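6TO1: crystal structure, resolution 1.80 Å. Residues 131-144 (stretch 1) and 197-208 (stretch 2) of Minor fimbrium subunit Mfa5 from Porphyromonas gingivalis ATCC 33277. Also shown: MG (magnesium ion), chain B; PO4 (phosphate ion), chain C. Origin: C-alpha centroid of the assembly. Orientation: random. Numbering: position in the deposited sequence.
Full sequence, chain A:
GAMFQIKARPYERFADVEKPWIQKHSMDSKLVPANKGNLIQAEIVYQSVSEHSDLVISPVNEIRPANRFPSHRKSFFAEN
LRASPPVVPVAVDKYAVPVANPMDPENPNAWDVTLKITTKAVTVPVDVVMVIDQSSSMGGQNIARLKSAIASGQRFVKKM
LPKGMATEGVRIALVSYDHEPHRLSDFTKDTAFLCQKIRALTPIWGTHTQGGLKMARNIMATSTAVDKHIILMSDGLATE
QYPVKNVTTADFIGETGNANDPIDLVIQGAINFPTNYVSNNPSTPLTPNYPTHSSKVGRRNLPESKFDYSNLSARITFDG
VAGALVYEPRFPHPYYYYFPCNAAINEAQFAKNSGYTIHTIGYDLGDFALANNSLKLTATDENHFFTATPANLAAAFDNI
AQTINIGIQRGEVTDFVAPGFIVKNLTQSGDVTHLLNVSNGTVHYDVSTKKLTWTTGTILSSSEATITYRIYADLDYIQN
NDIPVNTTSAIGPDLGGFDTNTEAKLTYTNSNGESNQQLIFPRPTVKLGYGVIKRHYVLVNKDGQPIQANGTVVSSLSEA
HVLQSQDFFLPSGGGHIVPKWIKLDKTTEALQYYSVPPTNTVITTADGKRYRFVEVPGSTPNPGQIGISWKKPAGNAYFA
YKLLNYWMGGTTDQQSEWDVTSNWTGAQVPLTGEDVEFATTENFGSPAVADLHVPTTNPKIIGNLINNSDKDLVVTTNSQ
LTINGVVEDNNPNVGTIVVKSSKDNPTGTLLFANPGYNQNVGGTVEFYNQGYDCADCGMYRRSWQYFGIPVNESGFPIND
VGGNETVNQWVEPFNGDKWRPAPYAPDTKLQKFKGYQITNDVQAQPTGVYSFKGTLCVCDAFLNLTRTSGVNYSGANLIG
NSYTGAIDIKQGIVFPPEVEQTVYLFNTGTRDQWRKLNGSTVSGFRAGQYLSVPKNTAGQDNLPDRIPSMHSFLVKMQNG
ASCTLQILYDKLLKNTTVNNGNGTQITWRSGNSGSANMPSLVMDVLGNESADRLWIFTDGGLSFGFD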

# COMPACT_ATOMS: atom_id res chain seq x y z
N VAL A 131 -22.48 -14.53 -16.76
CA VAL A 131 -23.24 -15.65 -17.37
C VAL A 131 -24.70 -15.22 -17.45
O VAL A 131 -25.37 -15.06 -16.41
CB VAL A 131 -23.10 -16.94 -16.54
CG1 VAL A 131 -23.78 -18.11 -17.20
CG2 VAL A 131 -21.63 -17.21 -16.26
N ILE A 132 -25.23 -15.09 -18.68
CA ILE A 132 -26.56 -14.52 -18.88
C ILE A 132 -27.48 -15.55 -19.54
O ILE A 132 -27.18 -16.08 -20.61
CB ILE A 132 -26.52 -13.22 -19.71
CG1 ILE A 132 -25.47 -12.26 -19.13
CG2 ILE A 132 -27.91 -12.54 -19.73
CD1 ILE A 132 -25.44 -10.88 -19.78
N ASP A 133 -28.61 -15.80 -18.88
CA ASP A 133 -29.74 -16.61 -19.35
C ASP A 133 -30.45 -15.89 -20.49
O ASP A 133 -31.00 -14.81 -20.28
CB ASP A 133 -30.63 -16.77 -18.12
CG ASP A 133 -31.86 -17.63 -18.33
OD1 ASP A 133 -32.25 -17.97 -19.47
OD2 ASP A 133 -32.46 -17.94 -17.29
N GLN A 134 -30.38 -16.44 -21.71
CA GLN A 134 -31.18 -15.95 -22.84
C GLN A 134 -32.22 -16.99 -23.27
O GLN A 134 -32.53 -17.13 -24.46
CB GLN A 134 -30.30 -15.52 -24.02
CG GLN A 134 -29.48 -16.59 -24.69
CD GLN A 134 -28.88 -16.14 -26.05
OE1 GLN A 134 -28.66 -14.95 -26.28
NE2 GLN A 134 -28.64 -17.09 -26.93
N SER A 135 -32.74 -17.75 -22.31
CA SER A 135 -33.73 -18.78 -22.61
C SER A 135 -35.08 -18.14 -22.94
O SER A 135 -35.31 -16.97 -22.68
CB SER A 135 -33.89 -19.74 -21.43
OG SER A 135 -34.46 -19.07 -20.32
N SER A 136 -35.99 -18.94 -23.50
CA SER A 136 -37.27 -18.40 -23.97
C SER A 136 -38.12 -17.85 -22.84
O SER A 136 -38.90 -16.91 -23.05
CB SER A 136 -38.00 -19.49 -24.78
OG SER A 136 -38.78 -20.33 -23.96
N SER A 137 -37.95 -18.35 -21.60
CA SER A 137 -38.69 -17.78 -20.49
C SER A 137 -38.30 -16.34 -20.20
O SER A 137 -39.04 -15.64 -19.48
CB SER A 137 -38.47 -18.63 -19.23
OG SER A 137 -37.09 -18.59 -18.86
N MET A 138 -37.15 -15.89 -20.71
CA MET A 138 -36.71 -14.50 -20.60
C MET A 138 -37.27 -13.63 -21.73
O MET A 138 -37.05 -12.40 -21.72
CB MET A 138 -35.17 -14.39 -20.62
CG MET A 138 -34.43 -15.16 -19.51
SD MET A 138 -34.40 -14.34 -17.91
CE MET A 138 -33.29 -12.96 -18.20
N GLY A 139 -38.01 -14.23 -22.65
CA GLY A 139 -38.58 -13.53 -23.80
C GLY A 139 -40.09 -13.65 -23.93
O GLY A 139 -40.76 -14.04 -22.97
N GLY A 140 -40.62 -13.33 -25.11
CA GLY A 140 -42.06 -13.35 -25.32
C GLY A 140 -42.79 -12.44 -24.37
O GLY A 140 -42.46 -11.26 -24.21
N GLN A 141 -43.81 -13.01 -23.70
CA GLN A 141 -44.57 -12.28 -22.70
C GLN A 141 -43.66 -11.71 -21.63
O GLN A 141 -43.96 -10.65 -21.04
CB GLN A 141 -45.60 -13.22 -22.06
CG GLN A 141 -46.81 -13.50 -22.90
CD GLN A 141 -47.54 -12.24 -23.29
OE1 GLN A 141 -47.29 -11.67 -24.35
NE2 GLN A 141 -48.45 -11.79 -22.43
N ASN A 142 -42.56 -12.40 -21.35
CA ASN A 142 -41.64 -12.01 -20.29
C ASN A 142 -40.45 -11.22 -20.80
O ASN A 142 -39.44 -11.13 -20.11
CB ASN A 142 -41.12 -13.24 -19.54
CG ASN A 142 -42.22 -14.09 -18.96
OD1 ASN A 142 -43.25 -13.59 -18.55
ND2 ASN A 142 -41.97 -15.40 -18.89
N ILE A 143 -40.53 -10.63 -22.00
CA ILE A 143 -39.37 -10.00 -22.61
C ILE A 143 -38.79 -8.86 -21.79
O ILE A 143 -37.63 -8.48 -22.00
CB ILE A 143 -39.71 -9.53 -24.05
CG1 ILE A 143 -38.46 -9.06 -24.80
CG2 ILE A 143 -40.70 -8.38 -24.00
CD1 ILE A 143 -37.49 -10.14 -25.20
N ALA A 144 -39.56 -8.28 -20.86
CA ALA A 144 -38.95 -7.33 -19.94
C ALA A 144 -37.79 -7.94 -19.16
O ALA A 144 -36.88 -7.20 -18.76
CB ALA A 144 -40.00 -6.77 -18.98
N LYS A 197 -21.94 -7.58 -27.42
CA LYS A 197 -22.39 -8.97 -27.31
C LYS A 197 -23.63 -9.08 -26.42
O LYS A 197 -24.53 -9.88 -26.69
CB LYS A 197 -21.26 -9.84 -26.78
CG LYS A 197 -20.07 -9.94 -27.70
CD LYS A 197 -20.43 -10.65 -28.98
CE LYS A 197 -19.20 -10.86 -29.86
NZ LYS A 197 -19.59 -11.51 -31.14
N ILE A 198 -23.69 -8.27 -25.35
CA ILE A 198 -24.85 -8.29 -24.47
C ILE A 198 -26.08 -7.79 -25.21
O ILE A 198 -27.18 -8.34 -25.06
CB ILE A 198 -24.56 -7.47 -23.20
CG1 ILE A 198 -23.42 -8.09 -22.41
CG2 ILE A 198 -25.82 -7.30 -22.39
CD1 ILE A 198 -22.98 -7.26 -21.24
N ARG A 199 -25.92 -6.74 -26.03
CA ARG A 199 -27.06 -6.21 -26.78
C ARG A 199 -27.57 -7.21 -27.81
O ARG A 199 -28.72 -7.10 -28.23
CB ARG A 199 -26.68 -4.90 -27.49
CG ARG A 199 -26.60 -3.74 -26.53
CD ARG A 199 -26.58 -2.39 -27.27
NE ARG A 199 -25.49 -2.38 -28.22
CZ ARG A 199 -24.27 -1.95 -27.95
NH1 ARG A 199 -23.97 -1.49 -26.75
NH2 ARG A 199 -23.34 -1.98 -28.89
N ALA A 200 -26.77 -8.19 -28.20
CA ALA A 200 -27.20 -9.15 -29.21
C ALA A 200 -27.88 -10.40 -28.62
O ALA A 200 -28.18 -11.33 -29.38
CB ALA A 200 -26.03 -9.60 -30.08
N LEU A 201 -28.08 -10.44 -27.31
CA LEU A 201 -28.78 -11.57 -26.69
C LEU A 201 -30.18 -11.68 -27.27
O LEU A 201 -30.85 -10.68 -27.51
CB LEU A 201 -28.87 -11.38 -25.18
CG LEU A 201 -27.58 -11.35 -24.37
CD1 LEU A 201 -27.96 -11.05 -22.90
CD2 LEU A 201 -26.80 -12.63 -24.46
N THR A 202 -30.65 -12.92 -27.44
CA THR A 202 -31.94 -13.16 -28.05
C THR A 202 -32.54 -14.43 -27.45
O THR A 202 -31.80 -15.38 -27.18
CB THR A 202 -31.76 -13.30 -29.57
OG1 THR A 202 -33.02 -13.24 -30.22
CG2 THR A 202 -31.08 -14.61 -29.89
N PRO A 203 -33.84 -14.47 -27.23
CA PRO A 203 -34.43 -15.62 -26.52
C PRO A 203 -34.46 -16.89 -27.37
O PRO A 203 -34.97 -16.89 -28.49
CB PRO A 203 -35.85 -15.15 -26.17
CG PRO A 203 -35.88 -13.68 -26.43
CD PRO A 203 -34.82 -13.38 -27.45
N ILE A 204 -33.95 -17.98 -26.80
CA ILE A 204 -33.89 -19.28 -27.45
C ILE A 204 -34.36 -20.32 -26.45
O ILE A 204 -34.07 -20.20 -25.25
CB ILE A 204 -32.46 -19.60 -27.94
CG1 ILE A 204 -32.03 -18.59 -29.01
CG2 ILE A 204 -32.37 -21.01 -28.47
CD1 ILE A 204 -30.58 -18.74 -29.46
N TRP A 205 -35.09 -21.33 -26.91
CA TRP A 205 -35.65 -22.32 -25.99
C TRP A 205 -34.55 -22.98 -25.16
O TRP A 205 -33.44 -23.24 -25.64
CB TRP A 205 -36.45 -23.42 -26.76
CG TRP A 205 -35.65 -24.25 -27.74
CD1 TRP A 205 -35.46 -24.00 -29.09
CD2 TRP A 205 -34.92 -25.46 -27.47
NE1 TRP A 205 -34.65 -24.97 -29.64
CE2 TRP A 205 -34.32 -25.88 -28.67
CE3 TRP A 205 -34.74 -26.24 -26.32
CZ2 TRP A 205 -33.53 -27.02 -28.75
CZ3 TRP A 205 -33.94 -27.36 -26.41
CH2 TRP A 205 -33.36 -27.75 -27.61
N GLY A 206 -34.90 -23.32 -23.92
CA GLY A 206 -34.03 -24.14 -23.10
C GLY A 206 -33.26 -23.32 -22.09
O GLY A 206 -32.77 -22.25 -22.43
N THR A 207 -33.12 -23.81 -20.86
CA THR A 207 -32.41 -23.07 -19.81
C THR A 207 -31.38 -24.00 -19.17
O THR A 207 -31.63 -24.62 -18.12
CB THR A 207 -33.40 -22.50 -18.78
OG1 THR A 207 -34.45 -21.76 -19.42
CG2 THR A 207 -32.67 -21.61 -17.78
N HIS A 208 -30.20 -24.08 -19.79
CA HIS A 208 -29.13 -25.01 -19.37
C HIS A 208 -28.17 -24.28 -18.43
O HIS A 208 -27.03 -23.96 -18.77
CB HIS A 208 -28.43 -25.55 -20.60
CG HIS A 208 -27.73 -26.86 -20.42
ND1 HIS A 208 -26.92 -27.15 -19.34
CD2 HIS A 208 -27.68 -27.95 -21.22
CE1 HIS A 208 -26.41 -28.37 -19.48
NE2 HIS A 208 -26.87 -28.88 -20.61
MG MG B . -35.73 -20.17 -19.09
P PO4 C . -37.14 -22.12 -21.27
O1 PO4 C . -37.07 -22.00 -22.80
O2 PO4 C . -36.28 -23.28 -20.80
O3 PO4 C . -38.59 -22.44 -20.93
O4 PO4 C . -36.80 -20.84 -20.61
O HOH W 1 -34.78 -19.32 -17.50
O HOH W 2 -36.84 -21.21 -17.64

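What joins the two stretches at their polar end? A magnesium ion does, taking ligands from both. Ser 135 OG and Ser 137 OG come from the first stretch and Thr 207 OG1 from the second, each 2.1 Å from MG; phosphate O4 at 2.0 Å, water 1 O at 2.0 Å and water 2 O at 2.1 Å complete six ligands. The short distance between Ser 135 OG and Thr 207 OG1, 2.8 Å, therefore reflects two oxygens gathered on one metal rather than a hydrogen bond. Serine and threonine suit these places because a hydroxyl on CB reaches the ion without a long side chain; both serines use the p rotamer, while Thr 207 is m.

How is the acid beside the metal satisfied, since it does not touch the ion directly? Asp 133, with chi1 t, divides its two carboxylate oxygens. OD1 accepts from Ser 135 N at 2.9 Å and from Ser 135 OG at 2.6 Å, so this hydroxyl donates to the acid while its oxygen faces the magnesium. OD2 accepts from water 1 O at 2.7 Å, which links the carboxylate to the ion through a metal-bound water. The same OD2 lies 3.7 Å from Thr 207 CG2, a packing contact with the second stretch.

Which donors hold the phosphate, an ion probably carried over from the crystallisation liquor? Both stretches supply them. Phosphate O1 receives Ser 136 OG at 2.7 Å and Gly 206 N at 2.8 Å, with a weak bond from Ser 136 N at 3.3 Å. Ser 137 N donates to O4 at 2.9 Å, the oxygen that also binds magnesium, and Thr 207 OG1 donates to O2 at 2.8 Å. Gly 206 has a phi of 102° and a psi of 139°, angles at which a CB would be jammed against the preceding carbonyl oxygen.

What fastens the backbones together? Gln 134 contributes two acceptors: its O takes Ile 204 N at 2.9 Å, and its side-chain OE1 takes Thr 202 N at 3.1 Å in a nearly straight bond. The p rotamer and extended chi2 carry the amide to the second stretch, while NE2 is satisfied elsewhere in the structure. Ser 135 and Ile 204 form a single beta bridge, supported by CA-H...O contacts from Pro 203 CA to Gln 134 O at 3.2 Å and from Ser 135 CA to Ile 204 O at 3.0 Å.

Where do apolar side chains take over? Ile 132 points its CA-to-CB bond toward the second stretch, bringing CG2 within 3.5 Å of Leu 201 CD1 and CD1 within 4.3 Å of Ile 198 CG1; branched aliphatic groups fill this buried space without leaving polar atoms unpaired. Farther along, Pro 203 CG packs 3.8 Å from Gly 139 CA and 4.1 Å from Ile 143 CD1. A CB on Gly 139 would lie 2.5 Å from Pro 203 CG, a clash that glycine avoids.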